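Local coordinates for protein shikimate 5-dehydrogenase (Thermus thermophilus, PDB 2D5C) that catalyses the reversible NADPH-linked reduction of 3-dehydroshikimate to shikimate in the chorismate pathway that leads to the aromatic amino acids, at residues I113-G125 against L135-R147. Sequence-based numbering, arbitrary orientation.
Sequences IPLKGPALVLGAG and LREAGLEVWVWNR
P118, which follows a cis peptide bond, lies over one face of the W143 indole, its CB 3.5 Å from the centroid of the six-membered ring in a CH-pi contact only 16° off the ring normal. At the ring's nitrogen, NE1 makes a weak bond to E141 OE1, while E141 OE2 runs alongside P118 CG. With CG beside its own backbone N (chi1 -63°), W143 reaches back along the strand to this proline; an alanine in place of W143 would probably strip the proline of its aromatic cover and leave the E141 carboxylate freer to turn. The W145 ring is flanked by L122 CD2, 4.1 Å from its CE3, while R147 N, from the same segment as the ring, lies above one face of it, displaced toward the rim.

Beneath these rings the two strands pair in parallel, V121 N giving a 3.0 Å bond to W143 O and G123 N a 2.8 Å bond to W145 O. On the other side of the sheet L135 CD1 packs between A119 CB (3.7 Å) and V121 CG2 (3.9 Å), seating the end of the helix on the strand. Past the strand ends, N146 OD1 accepts a 2.9 Å hydrogen bond from A124 N, which stands above the plane of the side-chain carboxamide and not on a lone pair, joining two NADP(+)-binding loops; N146 ND2 is held by T148 O.

This is the first beta-alpha-beta crossover of a Rossmann fold: strand 119-122, the glycine-rich turn, helix 126-137 and strand 142-145. Strand 174-177 pairs with the other edge of strand 119-122, and helices 100-110 and 149-159 pack against the unit.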
loop_
_atom_site.group_PDB
_atom_site.type_symbol
_atom_site.label_atom_id
_atom_site.label_comp_id
_atom_site.label_asym_id
_atom_site.label_seq_id
_atom_site.Cartn_x
_atom_site.Cartn_y
_atom_site.Cartn_z
ATOM N N ILE A 113 -4.992 12.283 28.849
ATOM C CA ILE A 113 -3.672 12.275 29.462
ATOM C C ILE A 113 -2.936 13.492 28.917
ATOM O O ILE A 113 -2.676 13.580 27.720
ATOM C CB ILE A 113 -2.897 10.998 29.093
ATOM C CG1 ILE A 113 -3.746 9.761 29.404
ATOM C CG2 ILE A 113 -1.577 10.950 29.860
ATOM C CD1 ILE A 113 -4.015 9.539 30.878
ATOM N N PRO A 114 -2.592 14.448 29.788
ATOM C CA PRO A 114 -1.887 15.654 29.350
ATOM C C PRO A 114 -0.497 15.383 28.784
ATOM O O PRO A 114 0.260 14.577 29.323
ATOM C CB PRO A 114 -1.846 16.502 30.618
ATOM C CG PRO A 114 -1.745 15.490 31.686
ATOM C CD PRO A 114 -2.740 14.436 31.254
ATOM N N LEU A 115 -0.169 16.058 27.687
ATOM C CA LEU A 115 1.136 15.881 27.078
ATOM C C LEU A 115 2.146 16.700 27.854
ATOM O O LEU A 115 2.635 17.723 27.380
ATOM C CB LEU A 115 1.106 16.305 25.610
ATOM C CG LEU A 115 0.427 15.294 24.684
ATOM C CD1 LEU A 115 0.297 15.877 23.280
ATOM C CD2 LEU A 115 1.241 14.003 24.660
ATOM N N LYS A 116 2.445 16.239 29.062
ATOM C CA LYS A 116 3.393 16.917 29.925
ATOM C C LYS A 116 4.493 15.966 30.363
ATOM O O LYS A 116 4.226 14.841 30.788
ATOM C CB LYS A 116 2.676 17.484 31.154
ATOM C CG LYS A 116 1.556 18.452 30.809
ATOM C CD LYS A 116 1.267 19.412 31.950
ATOM C CE LYS A 116 0.336 20.529 31.496
ATOM N NZ LYS A 116 0.350 21.682 32.444
ATOM N N GLY A 117 5.732 16.425 30.246
ATOM C CA GLY A 117 6.864 15.615 30.648
ATOM C C GLY A 117 7.411 16.100 31.972
ATOM O O GLY A 117 6.810 16.970 32.611
ATOM N N PRO A 118 8.547 15.558 32.426
ATOM C CA PRO A 118 9.325 14.514 31.749
ATOM C C PRO A 118 8.506 13.234 31.646
ATOM O O PRO A 118 7.792 12.873 32.581
ATOM C CB PRO A 118 10.526 14.323 32.673
ATOM C CG PRO A 118 10.655 15.637 33.359
ATOM C CD PRO A 118 9.229 15.995 33.651
ATOM N N ALA A 119 8.614 12.559 30.507
ATOM C CA ALA A 119 7.899 11.308 30.276
ATOM C C ALA A 119 8.942 10.196 30.316
ATOM O O ALA A 119 9.898 10.220 29.548
ATOM C CB ALA A 119 7.231 11.345 28.908
ATOM N N LEU A 120 8.763 9.227 31.216
ATOM C CA LEU A 120 9.710 8.113 31.328
ATOM C C LEU A 120 9.126 6.843 30.725
ATOM O O LEU A 120 8.061 6.376 31.126
ATOM C CB LEU A 120 10.074 7.856 32.796
ATOM C CG LEU A 120 10.891 6.584 33.095
ATOM C CD1 LEU A 120 12.228 6.592 32.348
ATOM C CD2 LEU A 120 11.114 6.481 34.591
ATOM N N VAL A 121 9.833 6.294 29.748
ATOM C CA VAL A 121 9.415 5.072 29.084
ATOM C C VAL A 121 10.252 3.929 29.666
ATOM O O VAL A 121 11.481 3.971 29.631
ATOM C CB VAL A 121 9.651 5.161 27.564
ATOM C CG1 VAL A 121 9.134 3.880 26.872
ATOM C CG2 VAL A 121 8.944 6.413 27.003
ATOM N N LEU A 122 9.579 2.952 30.259
ATOM C CA LEU A 122 10.274 1.806 30.818
ATOM C C LEU A 122 10.294 0.731 29.742
ATOM O O LEU A 122 9.238 0.296 29.282
ATOM C CB LEU A 122 9.544 1.285 32.053
ATOM C CG LEU A 122 9.291 2.302 33.169
ATOM C CD1 LEU A 122 8.583 1.546 34.302
ATOM C CD2 LEU A 122 10.589 2.949 33.663
ATOM N N GLY A 123 11.494 0.315 29.342
ATOM C CA GLY A 123 11.613 -0.704 28.317
ATOM C C GLY A 123 12.053 -0.062 27.018
ATOM O O GLY A 123 11.395 0.858 26.537
ATOM N N ALA A 124 13.171 -0.520 26.461
ATOM C CA ALA A 124 13.653 0.062 25.214
ATOM C C ALA A 124 13.643 -0.921 24.047
ATOM O O ALA A 124 14.517 -0.877 23.177
ATOM C CB ALA A 124 15.054 0.664 25.404
ATOM N N GLY A 125 12.650 -1.806 24.046
ATOM C CA GLY A 125 12.493 -2.762 22.963
ATOM C C GLY A 125 11.675 -2.088 21.873
ATOM O O GLY A 125 11.576 -0.864 21.862
ATOM N N LEU A 135 6.483 10.225 21.697
ATOM C CA LEU A 135 6.547 11.303 22.678
ATOM C C LEU A 135 7.546 12.362 22.242
ATOM O O LEU A 135 7.374 13.539 22.547
ATOM C CB LEU A 135 6.944 10.768 24.052
ATOM C CG LEU A 135 5.920 9.838 24.691
ATOM C CD1 LEU A 135 6.488 9.284 25.981
ATOM C CD2 LEU A 135 4.632 10.606 24.959
ATOM N N ARG A 136 8.589 11.942 21.525
ATOM C CA ARG A 136 9.594 12.897 21.043
ATOM C C ARG A 136 8.949 13.760 19.958
ATOM O O ARG A 136 9.142 14.986 19.905
ATOM C CB ARG A 136 10.813 12.164 20.449
ATOM C CG ARG A 136 11.938 13.139 20.019
ATOM C CD ARG A 136 13.054 12.467 19.204
ATOM N NE ARG A 136 12.622 12.064 17.864
ATOM C CZ ARG A 136 13.455 11.821 16.855
ATOM N NH1 ARG A 136 14.764 11.944 17.035
ATOM N NH2 ARG A 136 12.984 11.456 15.662
ATOM N N GLU A 137 8.177 13.113 19.096
ATOM C CA GLU A 137 7.511 13.798 17.996
ATOM C C GLU A 137 6.517 14.815 18.535
ATOM O O GLU A 137 6.313 15.884 17.938
ATOM C CB GLU A 137 6.802 12.779 17.105
ATOM C CG GLU A 137 6.012 13.383 15.954
ATOM C CD GLU A 137 5.509 12.325 14.987
ATOM O OE1 GLU A 137 5.216 11.198 15.441
ATOM O OE2 GLU A 137 5.398 12.623 13.778
ATOM N N ALA A 138 5.901 14.476 19.667
ATOM C CA ALA A 138 4.927 15.360 20.307
ATOM C C ALA A 138 5.597 16.531 21.020
ATOM O O ALA A 138 4.924 17.400 21.585
ATOM C CB ALA A 138 4.075 14.566 21.288
ATOM N N GLY A 139 6.926 16.550 21.018
ATOM C CA GLY A 139 7.654 17.637 21.638
ATOM C C GLY A 139 7.886 17.585 23.135
ATOM O O GLY A 139 8.157 18.619 23.743
ATOM N N LEU A 140 7.793 16.407 23.749
ATOM C CA LEU A 140 8.021 16.326 25.189
ATOM C C LEU A 140 9.443 15.937 25.514
ATOM O O LEU A 140 10.171 15.434 24.655
ATOM C CB LEU A 140 7.113 15.285 25.839
ATOM C CG LEU A 140 5.603 15.383 25.697
ATOM C CD1 LEU A 140 4.961 14.404 26.660
ATOM C CD2 LEU A 140 5.120 16.812 25.983
ATOM N N GLU A 141 9.827 16.207 26.757
ATOM C CA GLU A 141 11.128 15.823 27.277
ATOM C C GLU A 141 10.945 14.339 27.614
ATOM O O GLU A 141 10.092 14.000 28.426
ATOM C CB GLU A 141 11.431 16.591 28.556
ATOM C CG GLU A 141 12.725 16.180 29.245
ATOM C CD GLU A 141 13.031 17.018 30.479
ATOM O OE1 GLU A 141 14.124 16.843 31.061
ATOM O OE2 GLU A 141 12.179 17.845 30.874
ATOM N N VAL A 142 11.744 13.471 27.003
ATOM C CA VAL A 142 11.610 12.033 27.226
ATOM C C VAL A 142 12.828 11.406 27.908
ATOM O O VAL A 142 13.972 11.721 27.566
ATOM C CB VAL A 142 11.369 11.297 25.874
ATOM C CG1 VAL A 142 11.026 9.831 26.108
ATOM C CG2 VAL A 142 10.246 11.976 25.109
ATOM N N TRP A 143 12.563 10.535 28.882
ATOM C CA TRP A 143 13.613 9.804 29.583
ATOM C C TRP A 143 13.343 8.341 29.273
ATOM O O TRP A 143 12.190 7.950 29.057
ATOM C CB TRP A 143 13.538 9.987 31.092
ATOM C CG TRP A 143 13.737 11.376 31.566
ATOM C CD1 TRP A 143 14.259 12.426 30.865
ATOM C CD2 TRP A 143 13.429 11.873 32.868
ATOM N NE1 TRP A 143 14.293 13.553 31.658
ATOM C CE2 TRP A 143 13.789 13.238 32.894
ATOM C CE3 TRP A 143 12.884 11.294 34.019
ATOM C CZ2 TRP A 143 13.620 14.035 34.030
ATOM C CZ3 TRP A 143 12.716 12.087 35.152
ATOM C CH2 TRP A 143 13.084 13.445 35.145
ATOM N N VAL A 144 14.399 7.528 29.247
ATOM C CA VAL A 144 14.236 6.111 28.965
ATOM C C VAL A 144 15.078 5.254 29.911
ATOM O O VAL A 144 16.152 5.651 30.352
ATOM C CB VAL A 144 14.656 5.769 27.502
ATOM C CG1 VAL A 144 13.793 6.550 26.509
ATOM C CG2 VAL A 144 16.130 6.128 27.293
ATOM N N TRP A 145 14.564 4.078 30.216
ATOM C CA TRP A 145 15.263 3.134 31.083
ATOM C C TRP A 145 15.015 1.743 30.513
ATOM O O TRP A 145 13.994 1.500 29.867
ATOM C CB TRP A 145 14.715 3.214 32.509
ATOM C CG TRP A 145 15.260 2.160 33.411
ATOM C CD1 TRP A 145 16.410 2.223 34.155
ATOM C CD2 TRP A 145 14.705 0.859 33.633
ATOM N NE1 TRP A 145 16.599 1.034 34.825
ATOM C CE2 TRP A 145 15.569 0.182 34.520
ATOM C CE3 TRP A 145 13.560 0.196 33.164
ATOM C CZ2 TRP A 145 15.324 -1.127 34.951
ATOM C CZ3 TRP A 145 13.316 -1.105 33.590
ATOM C CH2 TRP A 145 14.199 -1.753 34.478
ATOM N N ASN A 146 15.957 0.838 30.751
ATOM C CA ASN A 146 15.842 -0.541 30.291
ATOM C C ASN A 146 16.634 -1.410 31.266
ATOM O O ASN A 146 17.644 -0.958 31.800
ATOM C CB ASN A 146 16.428 -0.679 28.889
ATOM C CG ASN A 146 16.075 -2.003 28.244
ATOM O OD1 ASN A 146 14.905 -2.301 28.025
ATOM N ND2 ASN A 146 17.088 -2.809 27.943
ATOM N N ARG A 147 16.195 -2.648 31.498
ATOM C CA ARG A 147 16.922 -3.513 32.432
ATOM C C ARG A 147 18.394 -3.611 32.043
ATOM O O ARG A 147 19.270 -3.732 32.907
ATOM C CB ARG A 147 16.291 -4.908 32.510
ATOM C CG ARG A 147 16.418 -5.753 31.265
ATOM C CD ARG A 147 15.638 -7.046 31.440
ATOM N NE ARG A 147 15.652 -7.864 30.231
ATOM C CZ ARG A 147 14.929 -8.968 30.069
ATOM N NH1 ARG A 147 14.130 -9.387 31.041
ATOM N NH2 ARG A 147 15.004 -9.653 28.936
#